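Local coordinates for mandelate racemase/muconate lactonizing protein (Thermobispora bispora, PDB 3VC5), which probably catalyses the magnesium-dependent dehydration of D-glucarate to 5-dehydro-4-deoxy-D-glucarate, as a member of the enolase superfamily, at residues A[122-128]-A[290-294]; A[149-154]-A[352-356]; A[299-303]-A[330-334]. One frame throughout, in Å; residues are numbered along the deposited sequence.

Interaction 1: residues A[122-128]-A[290-294]; sequences SRVKTVD and VVTPE
Lys125 and Thr292 have the closest CA atoms of the two segments, 5.9 Å apart, where the first turn of helix 123-146 meets the irregular loop between strand 284-286 and helix 296-302. Ser122 is the N-cap of helix 123-146: its OG accepts from Lys125 N, and the same OG lies 4.1 Å from Thr292 CG2. Thr292 is the hub of the contact. With OG1 anti to the backbone N (chi1 -168°), its hydroxyl is directed at the helix, where Val124 CG1 packs against it at 3.7 Å. A bridging water accepts from Thr292 OG1 at 2.7 Å and donates to Asp128 OD2 at 2.6 Å, joining loop and helix through one ordered molecule. The same carboxylate is held by a salt bridge from OD2 to Arg320 and a hydrogen bond from OD1 to Tyr99. This is a junction between the N-terminal capping domain and the barrel of the enolase fold, made by a loop at the C-terminal end of a barrel strand; Asn287, a magnesium ligand, begins that loop. Lys125 runs its aliphatic chain across Val291, CD lying 4.0 Å from Val291 CG2, and carries NZ on to the carbonyls of Thr118 and Ser120 and to a cation-pi contact with Tyr314. Val291 O, buried beside this chain, has no hydrogen-bonding partner in the model. Val124 CG1 also reaches Pro293 CD at 4.4 Å.

Interaction 2: residues A[149-154]-A[352-356]; sequences PVADLL and HLAAA
His352 reaches from helix 344-355 into the first turn of the short helix 150-153, where its ND1 accepts a hydrogen bond from Ala151 N at 3.0 Å. The bond is bent, 143° at the hydrogen, and the donor stands 30° out of the imidazole plane. Val150 lies over one face of the ring, its CB 4.0 Å from the centroid in a CH-pi contact displaced toward the rim. Pro149 comes at the edge instead, CB meeting His352 CE1 at 3.6 Å. Beyond the imidazole the side-chain contacts are apolar: Ala356 CB touches both Ala151 CB and Leu154 CB, the latter at 3.7 Å, and Leu154 extends CD1 along the helix backbone to 4.1 Å from Leu353 CA. Ala356 CB also rests against the backbone oxygen Ala151 O, at 3.5 Å.

The ring is positioned from both nitrogens. With CG anti to the carbonyl carbon (chi1 -75°), it leans out toward 149-154, and NE2 bonds to Leu397 O, so that ND1 is left as the acceptor and rotation about the CB-CG bond is restrained. Val391 and Pro392 also pack on the imidazole, while Leu318 and Val319 of helix 318-330 lie against Val150 and Leu154. At the outer end, Leu154 O and Ala356 O both approach His96 of the second subunit through weak hydrogen bonds. The contact thus joins the short helix that follows helix 123-146, in the N-terminal capping part, to a helix of the modified TIM barrel, the two-domain architecture of the mandelate racemase/muconate lactonizing enzyme family.

Interaction 3: residues A[299-303]-A[330-334]; sequences AVERR and TFGIE
Val300 CG2 lies over one face of the Phe331 ring, 4.2 Å from its centroid, a CH-pi contact, while Arg303 NH2 stands at the ring's edge. Phe331 O in turn meets the edge of the Arg303 guanidinium, almost exactly in its plane, and the guanidinium and phenyl planes are inclined by 46°. The second branch of Val300 reaches the rim of the phenyl ring, CG1 to Phe331 CD1 being 3.7 Å.

Arg303 grips the single carbonyl oxygen of Phe331 end-on with two nitrogens, NH2 at 2.8 Å and NH1 at 2.9 Å from Phe331 O. The NH2 bond lies in the carbonyl plane on a lone pair; NH1 comes in tilted 22° from it. A bend at chi2 (-80°) folds the side chain back beside its own helix, where NE makes a weak bond to Val300 O, and NH1 also passes 3.8 Å from Ile333 CG1. A leucine in place of Arg303 would probably leave Phe331 O without these two donors and take away the polar tie between the two helix ends.

Both segments are helix termini. Helix 318-330 ends in a Schellman motif with Gly332, at positive phi, as its C-prime residue, and Arg303 itself takes positive phi just after helix 296-302. Phe331 stacks on Phe331 of the second subunit, with Val300 also packed there, so this junction forms part of the dimer interface. Ile333 leads directly into strand 334-337, which pairs with strand 307-310, and the C-terminal ends of helices 296-302 and 318-330 are joined on the outside of the barrel.

From the N terminus, helix 123-146 supplies the first half of interaction 1 and helix 150-153, soon after it, the first half of interaction 2. The chain then runs through much of the barrel before 290-294 closes interaction 1 across 161 residues. Interaction 3 opens a few residues later at 299-303 and closes at 330-334, a short loop nested inside the one that 352-356 finally closes for interaction 2. Interactions 1 and 2 therefore cross, both fastening the capping domain to the barrel, whereas interaction 3 lies within the barrel. Interactions 1 and 3 touch through Val290 and Ala299; interactions 2 and 3 both reach the second subunit.

Interaction 1: residues A[122-128]-A[290-294]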
ATOM      1  N   SER A 122      -0.890  21.348  -2.796  1.00 28.26           N
ATOM      2  CA  SER A 122      -1.584  20.826  -3.956  1.00 27.00           C
ATOM      3  C   SER A 122      -2.964  20.391  -3.511  1.00 27.07           C
ATOM      4  O   SER A 122      -3.260  20.332  -2.306  1.00 25.19           O
ATOM      5  CB  SER A 122      -0.853  19.620  -4.545  1.00 26.86           C
ATOM      6  OG  SER A 122      -0.710  18.586  -3.583  1.00 27.81           O
ATOM      7  N   ARG A 123      -3.799  20.041  -4.475  1.00 26.98           N
ATOM      8  CA  ARG A 123      -5.131  19.547  -4.141  1.00 24.50           C
ATOM      9  C   ARG A 123      -5.077  18.263  -3.333  1.00 27.35           C
ATOM     10  O   ARG A 123      -5.743  18.165  -2.288  1.00 26.40           O
ATOM     11  CB  ARG A 123      -5.975  19.309  -5.392  1.00 27.19           C
ATOM     12  CG  ARG A 123      -7.376  18.781  -5.067  1.00 26.15           C
ATOM     13  CD  ARG A 123      -8.323  19.899  -4.634  1.00 34.49           C
ATOM     14  NE  ARG A 123      -9.029  20.512  -5.766  1.00 50.94           N
ATOM     15  CZ  ARG A 123      -9.005  21.810  -6.053  1.00 51.72           C
ATOM     16  NH1 ARG A 123      -8.313  22.639  -5.288  1.00 51.96           N
ATOM     17  NH2 ARG A 123      -9.677  22.284  -7.101  1.00 43.70           N
ATOM     18  N   VAL A 124      -4.305  17.280  -3.790  1.00 23.95           N
ATOM     19  CA  VAL A 124      -4.258  16.001  -3.078  1.00 24.29           C
ATOM     20  C   VAL A 124      -3.647  16.205  -1.702  1.00 23.09           C
ATOM     21  O   VAL A 124      -4.132  15.652  -0.741  1.00 23.84           O
ATOM     22  CB  VAL A 124      -3.528  14.880  -3.874  1.00 25.17           C
ATOM     23  CG1 VAL A 124      -3.276  13.653  -3.015  1.00 24.48           C
ATOM     24  CG2 VAL A 124      -4.316  14.559  -5.150  1.00 30.10           C
ATOM     25  N   LYS A 125      -2.558  16.971  -1.597  1.00 22.48           N
ATOM     26  CA  LYS A 125      -1.962  17.130  -0.284  1.00 21.30           C
ATOM     27  C   LYS A 125      -2.936  17.828   0.667  1.00 21.45           C
ATOM     28  O   LYS A 125      -2.958  17.536   1.882  1.00 21.49           O
ATOM     29  CB  LYS A 125      -0.631  17.913  -0.397  1.00 23.77           C
ATOM     30  CG  LYS A 125       0.250  17.871   0.848  1.00 22.95           C
ATOM     31  CD  LYS A 125       1.558  18.610   0.572  1.00 29.94           C
ATOM     32  CE  LYS A 125       2.314  18.993   1.775  1.00 30.94           C
ATOM     33  NZ  LYS A 125       3.019  20.311   1.607  1.00 28.54           N
ATOM     34  N   THR A 126      -3.727  18.772   0.152  1.00 22.20           N
ATOM     35  CA  THR A 126      -4.700  19.478   0.997  1.00 22.18           C
ATOM     36  C   THR A 126      -5.751  18.494   1.515  1.00 22.97           C
ATOM     37  O   THR A 126      -6.050  18.436   2.734  1.00 23.13           O
ATOM     38  CB  THR A 126      -5.376  20.614   0.217  1.00 22.70           C
ATOM     39  OG1 THR A 126      -4.370  21.577  -0.118  1.00 24.05           O
ATOM     40  CG2 THR A 126      -6.460  21.296   1.073  1.00 24.70           C
ATOM     41  N   VAL A 127      -6.270  17.677   0.607  1.00 23.21           N
ATOM     42  CA  VAL A 127      -7.264  16.636   0.984  1.00 24.15           C
ATOM     43  C   VAL A 127      -6.643  15.658   1.989  1.00 22.34           C
ATOM     44  O   VAL A 127      -7.255  15.328   3.008  1.00 22.55           O
ATOM     45  CB  VAL A 127      -7.752  15.879  -0.243  1.00 22.86           C
ATOM     46  CG1 VAL A 127      -8.647  14.667   0.172  1.00 25.40           C
ATOM     47  CG2 VAL A 127      -8.511  16.832  -1.160  1.00 27.05           C
ATOM     48  N   ASP A 128      -5.395  15.239   1.734  1.00 20.73           N
ATOM     49  CA  ASP A 128      -4.764  14.259   2.594  1.00 20.78           C
ATOM     50  C   ASP A 128      -4.540  14.868   3.978  1.00 19.57           C
ATOM     51  O   ASP A 128      -4.658  14.173   5.001  1.00 21.68           O
ATOM     52  CB  ASP A 128      -3.401  13.857   2.024  1.00 21.99           C
ATOM     53  CG  ASP A 128      -3.520  12.839   0.888  1.00 22.83           C
ATOM     54  OD1 ASP A 128      -4.642  12.289   0.678  1.00 24.61           O
ATOM     55  OD2 ASP A 128      -2.488  12.500   0.268  1.00 23.25           O
ATOM     56  N   VAL A 290       9.552  15.746  -2.319  1.00 19.53           N
ATOM     57  CA  VAL A 290       8.615  14.616  -2.473  1.00 19.70           C
ATOM     58  C   VAL A 290       7.713  14.595  -1.254  1.00 20.17           C
ATOM     59  O   VAL A 290       8.166  14.177  -0.158  1.00 20.90           O
ATOM     60  CB  VAL A 290       9.370  13.270  -2.580  1.00 21.08           C
ATOM     61  CG1 VAL A 290       8.400  12.098  -2.754  1.00 21.05           C
ATOM     62  CG2 VAL A 290      10.387  13.316  -3.743  1.00 24.90           C
ATOM     63  N   VAL A 291       6.481  15.090  -1.413  1.00 21.83           N
ATOM     64  CA  VAL A 291       5.603  15.287  -0.251  1.00 19.69           C
ATOM     65  C   VAL A 291       4.164  14.849  -0.539  1.00 20.25           C
ATOM     66  O   VAL A 291       3.273  15.062   0.275  1.00 22.11           O
ATOM     67  CB  VAL A 291       5.650  16.752   0.302  1.00 19.29           C
ATOM     68  CG1 VAL A 291       7.065  17.097   0.821  1.00 21.11           C
ATOM     69  CG2 VAL A 291       5.242  17.720  -0.789  1.00 20.71           C
ATOM     70  N   THR A 292       3.934  14.294  -1.733  1.00 19.98           N
ATOM     71  CA  THR A 292       2.591  13.820  -2.067  1.00 20.08           C
ATOM     72  C   THR A 292       2.776  12.769  -3.179  1.00 20.69           C
ATOM     73  O   THR A 292       3.822  12.745  -3.821  1.00 20.87           O
ATOM     74  CB  THR A 292       1.680  15.017  -2.487  1.00 18.66           C
ATOM     75  OG1 THR A 292       0.330  14.566  -2.541  1.00 20.26           O
ATOM     76  CG2 THR A 292       2.049  15.589  -3.856  1.00 21.46           C
ATOM     77  N   PRO A 293       1.821  11.857  -3.371  1.00 20.22           N
ATOM     78  CA  PRO A 293       2.153  10.762  -4.290  1.00 20.23           C
ATOM     79  C   PRO A 293       2.472  11.169  -5.726  1.00 21.39           C
ATOM     80  O   PRO A 293       3.282  10.499  -6.384  1.00 22.42           O
ATOM     81  CB  PRO A 293       0.890   9.855  -4.209  1.00 20.89           C
ATOM     82  CG  PRO A 293       0.416  10.065  -2.762  1.00 21.66           C
ATOM     83  CD  PRO A 293       0.577  11.564  -2.602  1.00 20.90           C
ATOM     84  N   GLU A 294       1.909  12.268  -6.201  1.00 21.36           N
ATOM     85  CA  GLU A 294       2.137  12.736  -7.574  0.50 20.54           C
ATOM     86  C   GLU A 294       3.620  13.053  -7.816  1.00 20.30           C
ATOM     87  O   GLU A 294       4.051  13.161  -8.951  1.00 21.87           O
ATOM     88  CB  GLU A 294       1.301  13.992  -7.875  0.50 24.66           C
ATOM     89  CG  GLU A 294      -0.157  13.732  -8.293  0.50 30.84           C
ATOM     90  CD  GLU A 294      -0.873  14.986  -8.813  0.50 50.52           C
ATOM     91  OE1 GLU A 294      -2.094  14.921  -9.093  0.50 41.35           O
ATOM     92  OE2 GLU A 294      -0.212  16.040  -8.953  0.50 58.87           O
TER
HETATM   93  O   HOH W   1      -0.334  13.878   0.017  1.00 24.80           O

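Interaction 2: residues A[149-154]-A[352-356]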
ATOM      1  N   PRO A 149      -4.403  -2.858  19.583  1.00 28.07           N
ATOM      2  CA  PRO A 149      -3.698  -1.617  19.248  1.00 26.93           C
ATOM      3  C   PRO A 149      -3.839  -1.310  17.766  1.00 25.42           C
ATOM      4  O   PRO A 149      -4.027  -2.228  16.946  1.00 25.00           O
ATOM      5  CB  PRO A 149      -2.228  -1.956  19.533  1.00 25.27           C
ATOM      6  CG  PRO A 149      -2.148  -3.472  19.419  1.00 29.92           C
ATOM      7  CD  PRO A 149      -3.480  -3.954  19.930  1.00 29.61           C
ATOM      8  N   VAL A 150      -3.745  -0.039  17.408  1.00 24.36           N
ATOM      9  CA  VAL A 150      -3.794   0.356  15.985  1.00 22.22           C
ATOM     10  C   VAL A 150      -2.731  -0.417  15.175  1.00 21.76           C
ATOM     11  O   VAL A 150      -2.975  -0.759  14.015  1.00 23.78           O
ATOM     12  CB  VAL A 150      -3.639   1.896  15.851  1.00 21.84           C
ATOM     13  CG1 VAL A 150      -3.311   2.318  14.399  1.00 22.82           C
ATOM     14  CG2 VAL A 150      -4.975   2.545  16.264  1.00 24.17           C
ATOM     15  N   ALA A 151      -1.555  -0.684  15.755  1.00 24.13           N
ATOM     16  CA  ALA A 151      -0.535  -1.483  15.036  1.00 26.20           C
ATOM     17  C   ALA A 151      -1.093  -2.799  14.473  1.00 25.53           C
ATOM     18  O   ALA A 151      -0.665  -3.257  13.405  1.00 25.32           O
ATOM     19  CB  ALA A 151       0.698  -1.764  15.925  1.00 26.88           C
ATOM     20  N   ASP A 152      -2.049  -3.405  15.170  1.00 24.56           N
ATOM     21  CA  ASP A 152      -2.667  -4.666  14.705  1.00 25.80           C
ATOM     22  C   ASP A 152      -3.557  -4.481  13.459  1.00 28.31           C
ATOM     23  O   ASP A 152      -3.779  -5.446  12.700  1.00 36.28           O
ATOM     24  CB  ASP A 152      -3.468  -5.344  15.823  1.00 26.12           C
ATOM     25  CG  ASP A 152      -2.601  -6.160  16.752  1.00 29.21           C
ATOM     26  OD1 ASP A 152      -1.377  -6.336  16.472  1.00 29.42           O
ATOM     27  OD2 ASP A 152      -3.147  -6.622  17.778  1.00 29.75           O
ATOM     28  N   LEU A 153      -4.083  -3.265  13.255  1.00 26.66           N
ATOM     29  CA  LEU A 153      -4.849  -2.927  12.048  1.00 28.89           C
ATOM     30  C   LEU A 153      -3.934  -2.730  10.847  1.00 30.85           C
ATOM     31  O   LEU A 153      -4.403  -2.610   9.725  1.00 33.81           O
ATOM     32  CB  LEU A 153      -5.701  -1.668  12.257  1.00 25.91           C
ATOM     33  CG  LEU A 153      -6.526  -1.664  13.571  1.00 27.02           C
ATOM     34  CD1 LEU A 153      -7.204  -0.290  13.776  1.00 26.58           C
ATOM     35  CD2 LEU A 153      -7.551  -2.808  13.587  1.00 30.01           C
ATOM     36  N   LEU A 154      -2.634  -2.665  11.100  1.00 26.67           N
ATOM     37  CA  LEU A 154      -1.651  -2.400  10.061  1.00 26.02           C
ATOM     38  C   LEU A 154      -0.727  -3.596   9.889  1.00 27.66           C
ATOM     39  O   LEU A 154       0.360  -3.462   9.305  1.00 27.91           O
ATOM     40  CB  LEU A 154      -0.827  -1.153  10.449  1.00 26.21           C
ATOM     41  CG  LEU A 154      -1.619   0.155  10.644  1.00 28.38           C
ATOM     42  CD1 LEU A 154      -0.710   1.256  11.158  1.00 26.69           C
ATOM     43  CD2 LEU A 154      -2.292   0.587   9.339  1.00 31.00           C
ATOM     44  N   HIS A 352       2.586   3.819  16.296  1.00 23.21           N
ATOM     45  CA  HIS A 352       1.912   2.644  15.751  1.00 21.53           C
ATOM     46  C   HIS A 352       2.266   2.456  14.282  1.00 21.68           C
ATOM     47  O   HIS A 352       2.494   1.319  13.836  1.00 24.08           O
ATOM     48  CB  HIS A 352       0.366   2.745  15.905  1.00 22.08           C
ATOM     49  CG  HIS A 352      -0.104   2.499  17.299  1.00 24.27           C
ATOM     50  ND1 HIS A 352      -0.405   1.235  17.763  1.00 23.09           N
ATOM     51  CD2 HIS A 352      -0.363   3.355  18.322  1.00 24.15           C
ATOM     52  CE1 HIS A 352      -0.799   1.322  19.027  1.00 23.16           C
ATOM     53  NE2 HIS A 352      -0.781   2.593  19.389  1.00 24.03           N
ATOM     54  N   LEU A 353       2.296   3.557  13.527  1.00 21.92           N
ATOM     55  CA  LEU A 353       2.626   3.449  12.098  1.00 22.49           C
ATOM     56  C   LEU A 353       4.046   2.883  11.937  1.00 22.15           C
ATOM     57  O   LEU A 353       4.279   1.902  11.201  1.00 24.09           O
ATOM     58  CB  LEU A 353       2.521   4.823  11.419  1.00 23.80           C
ATOM     59  CG  LEU A 353       3.065   4.918   9.977  1.00 22.60           C
ATOM     60  CD1 LEU A 353       2.297   3.983   9.010  1.00 23.80           C
ATOM     61  CD2 LEU A 353       2.996   6.371   9.515  1.00 23.78           C
ATOM     62  N   ALA A 354       5.020   3.502  12.606  1.00 22.53           N
ATOM     63  CA  ALA A 354       6.405   3.016  12.464  1.00 22.74           C
ATOM     64  C   ALA A 354       6.571   1.576  12.982  1.00 23.48           C
ATOM     65  O   ALA A 354       7.316   0.786  12.389  1.00 25.50           O
ATOM     66  CB  ALA A 354       7.385   3.949  13.174  1.00 24.10           C
ATOM     67  N   ALA A 355       5.916   1.236  14.100  1.00 23.73           N
ATOM     68  CA  ALA A 355       6.076  -0.106  14.667  1.00 25.00           C
ATOM     69  C   ALA A 355       5.586  -1.207  13.728  1.00 24.65           C
ATOM     70  O   ALA A 355       6.116  -2.327  13.744  1.00 24.87           O
ATOM     71  CB  ALA A 355       5.340  -0.216  16.044  1.00 25.97           C
ATOM     72  N   ALA A 356       4.559  -0.895  12.942  1.00 25.62           N
ATOM     73  CA  ALA A 356       3.856  -1.899  12.140  1.00 22.19           C
ATOM     74  C   ALA A 356       4.238  -1.818  10.673  1.00 25.83           C
ATOM     75  O   ALA A 356       3.598  -2.477   9.849  1.00 29.02           O
ATOM     76  CB  ALA A 356       2.307  -1.742  12.278  1.00 27.68           C
TER

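Interaction 3: residues A[299-303]-A[330-334]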
ATOM      1  N   ALA A 299      10.419  11.535  -8.996  1.00 24.47           N
ATOM      2  CA  ALA A 299      11.505  11.160  -8.063  1.00 25.49           C
ATOM      3  C   ALA A 299      12.178   9.840  -8.441  1.00 24.39           C
ATOM      4  O   ALA A 299      13.397   9.682  -8.313  1.00 30.35           O
ATOM      5  CB  ALA A 299      11.017  11.122  -6.598  1.00 25.80           C
ATOM      6  N   VAL A 300      11.394   8.873  -8.880  1.00 25.22           N
ATOM      7  CA  VAL A 300      11.971   7.604  -9.276  1.00 25.18           C
ATOM      8  C   VAL A 300      12.857   7.793 -10.526  1.00 27.33           C
ATOM      9  O   VAL A 300      13.914   7.183 -10.665  1.00 30.22           O
ATOM     10  CB  VAL A 300      10.851   6.546  -9.478  1.00 27.13           C
ATOM     11  CG1 VAL A 300      11.350   5.356 -10.348  1.00 27.46           C
ATOM     12  CG2 VAL A 300      10.306   6.095  -8.094  1.00 29.26           C
ATOM     13  N   GLU A 301      12.426   8.658 -11.431  1.00 26.38           N
ATOM     14  CA  GLU A 301      13.173   8.896 -12.656  1.00 27.99           C
ATOM     15  C   GLU A 301      14.477   9.641 -12.401  1.00 29.60           C
ATOM     16  O   GLU A 301      15.522   9.216 -12.891  1.00 32.65           O
ATOM     17  CB  GLU A 301      12.310   9.706 -13.596  1.00 32.26           C
ATOM     18  CG  GLU A 301      12.770   9.811 -14.986  1.00 42.57           C
ATOM     19  CD  GLU A 301      11.658  10.425 -15.796  1.00 58.66           C
ATOM     20  OE1 GLU A 301      11.067   9.720 -16.644  1.00 69.79           O
ATOM     21  OE2 GLU A 301      11.331  11.597 -15.515  1.00 56.09           O
ATOM     22  N   ARG A 302      14.438  10.721 -11.614  1.00 26.92           N
ATOM     23  CA  ARG A 302      15.654  11.549 -11.409  1.00 27.05           C
ATOM     24  C   ARG A 302      16.529  11.117 -10.234  1.00 26.99           C
ATOM     25  O   ARG A 302      17.733  11.449 -10.169  1.00 27.78           O
ATOM     26  CB  ARG A 302      15.268  13.011 -11.181  1.00 27.69           C
ATOM     27  CG  ARG A 302      14.633  13.718 -12.369  1.00 29.72           C
ATOM     28  CD  ARG A 302      15.584  13.832 -13.577  1.00 30.25           C
ATOM     29  NE  ARG A 302      16.897  14.422 -13.252  1.00 31.03           N
ATOM     30  CZ  ARG A 302      17.141  15.729 -13.113  1.00 29.29           C
ATOM     31  NH1 ARG A 302      16.160  16.628 -13.253  1.00 31.01           N
ATOM     32  NH2 ARG A 302      18.391  16.152 -12.840  1.00 33.78           N
ATOM     33  N   ARG A 303      15.925  10.411  -9.291  1.00 26.96           N
ATOM     34  CA  ARG A 303      16.616   9.979  -8.068  1.00 25.83           C
ATOM     35  C   ARG A 303      17.207  11.152  -7.266  1.00 24.91           C
ATOM     36  O   ARG A 303      18.410  11.212  -7.008  1.00 26.70           O
ATOM     37  CB  ARG A 303      17.661   8.899  -8.379  1.00 28.45           C
ATOM     38  CG  ARG A 303      17.047   7.611  -8.958  1.00 34.04           C
ATOM     39  CD  ARG A 303      16.462   6.731  -7.835  1.00 53.07           C
ATOM     40  NE  ARG A 303      15.590   5.636  -8.290  1.00 53.55           N
ATOM     41  CZ  ARG A 303      15.169   4.659  -7.484  1.00 53.66           C
ATOM     42  NH1 ARG A 303      15.567   4.649  -6.211  1.00 45.62           N
ATOM     43  NH2 ARG A 303      14.365   3.688  -7.933  1.00 40.77           N
ATOM     44  N   THR A 330       9.904  -0.906  -2.663  1.00 25.89           N
ATOM     45  CA  THR A 330       9.938  -1.521  -4.005  1.00 26.76           C
ATOM     46  C   THR A 330      10.979  -0.863  -4.914  1.00 29.19           C
ATOM     47  O   THR A 330      11.677  -1.544  -5.677  1.00 29.40           O
ATOM     48  CB  THR A 330       8.524  -1.506  -4.669  1.00 31.00           C
ATOM     49  OG1 THR A 330       7.595  -2.207  -3.827  1.00 33.27           O
ATOM     50  CG2 THR A 330       8.554  -2.151  -6.079  1.00 28.38           C
ATOM     51  N   PHE A 331      11.085   0.456  -4.820  1.00 26.22           N
ATOM     52  CA  PHE A 331      12.001   1.220  -5.663  1.00 25.28           C
ATOM     53  C   PHE A 331      13.330   1.496  -5.013  1.00 26.65           C
ATOM     54  O   PHE A 331      14.148   2.214  -5.568  1.00 26.65           O
ATOM     55  CB  PHE A 331      11.327   2.517  -6.138  1.00 24.92           C
ATOM     56  CG  PHE A 331      10.240   2.284  -7.136  1.00 24.62           C
ATOM     57  CD1 PHE A 331      10.507   2.307  -8.504  1.00 26.60           C
ATOM     58  CD2 PHE A 331       8.948   2.000  -6.724  1.00 31.93           C
ATOM     59  CE1 PHE A 331       9.498   2.083  -9.424  1.00 27.84           C
ATOM     60  CE2 PHE A 331       7.940   1.776  -7.642  1.00 31.99           C
ATOM     61  CZ  PHE A 331       8.209   1.805  -9.003  1.00 28.92           C
ATOM     62  N   GLY A 332      13.560   0.902  -3.845  1.00 24.93           N
ATOM     63  CA  GLY A 332      14.854   1.051  -3.161  1.00 26.88           C
ATOM     64  C   GLY A 332      15.011   2.359  -2.395  1.00 25.62           C
ATOM     65  O   GLY A 332      16.129   2.734  -2.015  1.00 31.29           O
ATOM     66  N   ILE A 333      13.910   3.067  -2.168  1.00 23.73           N
ATOM     67  CA  ILE A 333      13.954   4.304  -1.396  1.00 25.48           C
ATOM     68  C   ILE A 333      13.633   3.921   0.037  1.00 24.61           C
ATOM     69  O   ILE A 333      12.596   3.322   0.305  1.00 27.78           O
ATOM     70  CB  ILE A 333      12.912   5.325  -1.910  1.00 26.35           C
ATOM     71  CG1 ILE A 333      13.286   5.756  -3.341  1.00 25.07           C
ATOM     72  CG2 ILE A 333      12.806   6.549  -0.977  1.00 25.40           C
ATOM     73  CD1 ILE A 333      12.210   6.493  -4.077  1.00 28.74           C
ATOM     74  N   GLU A 334      14.538   4.218   0.943  1.00 24.88           N
ATOM     75  CA  GLU A 334      14.305   3.871   2.362  1.00 27.88           C
ATOM     76  C   GLU A 334      13.427   4.906   3.051  1.00 27.37           C
ATOM     77  O   GLU A 334      13.230   5.987   2.516  1.00 27.38           O
ATOM     78  CB  GLU A 334      15.628   3.674   3.080  1.00 33.62           C
ATOM     79  CG  GLU A 334      16.344   2.480   2.538  1.00 35.76           C
ATOM     80  CD  GLU A 334      17.752   2.389   3.004  1.00 37.90           C
ATOM     81  OE1 GLU A 334      18.151   3.172   3.903  1.00 39.24           O
ATOM     82  OE2 GLU A 334      18.460   1.519   2.463  1.00 42.66           O
TER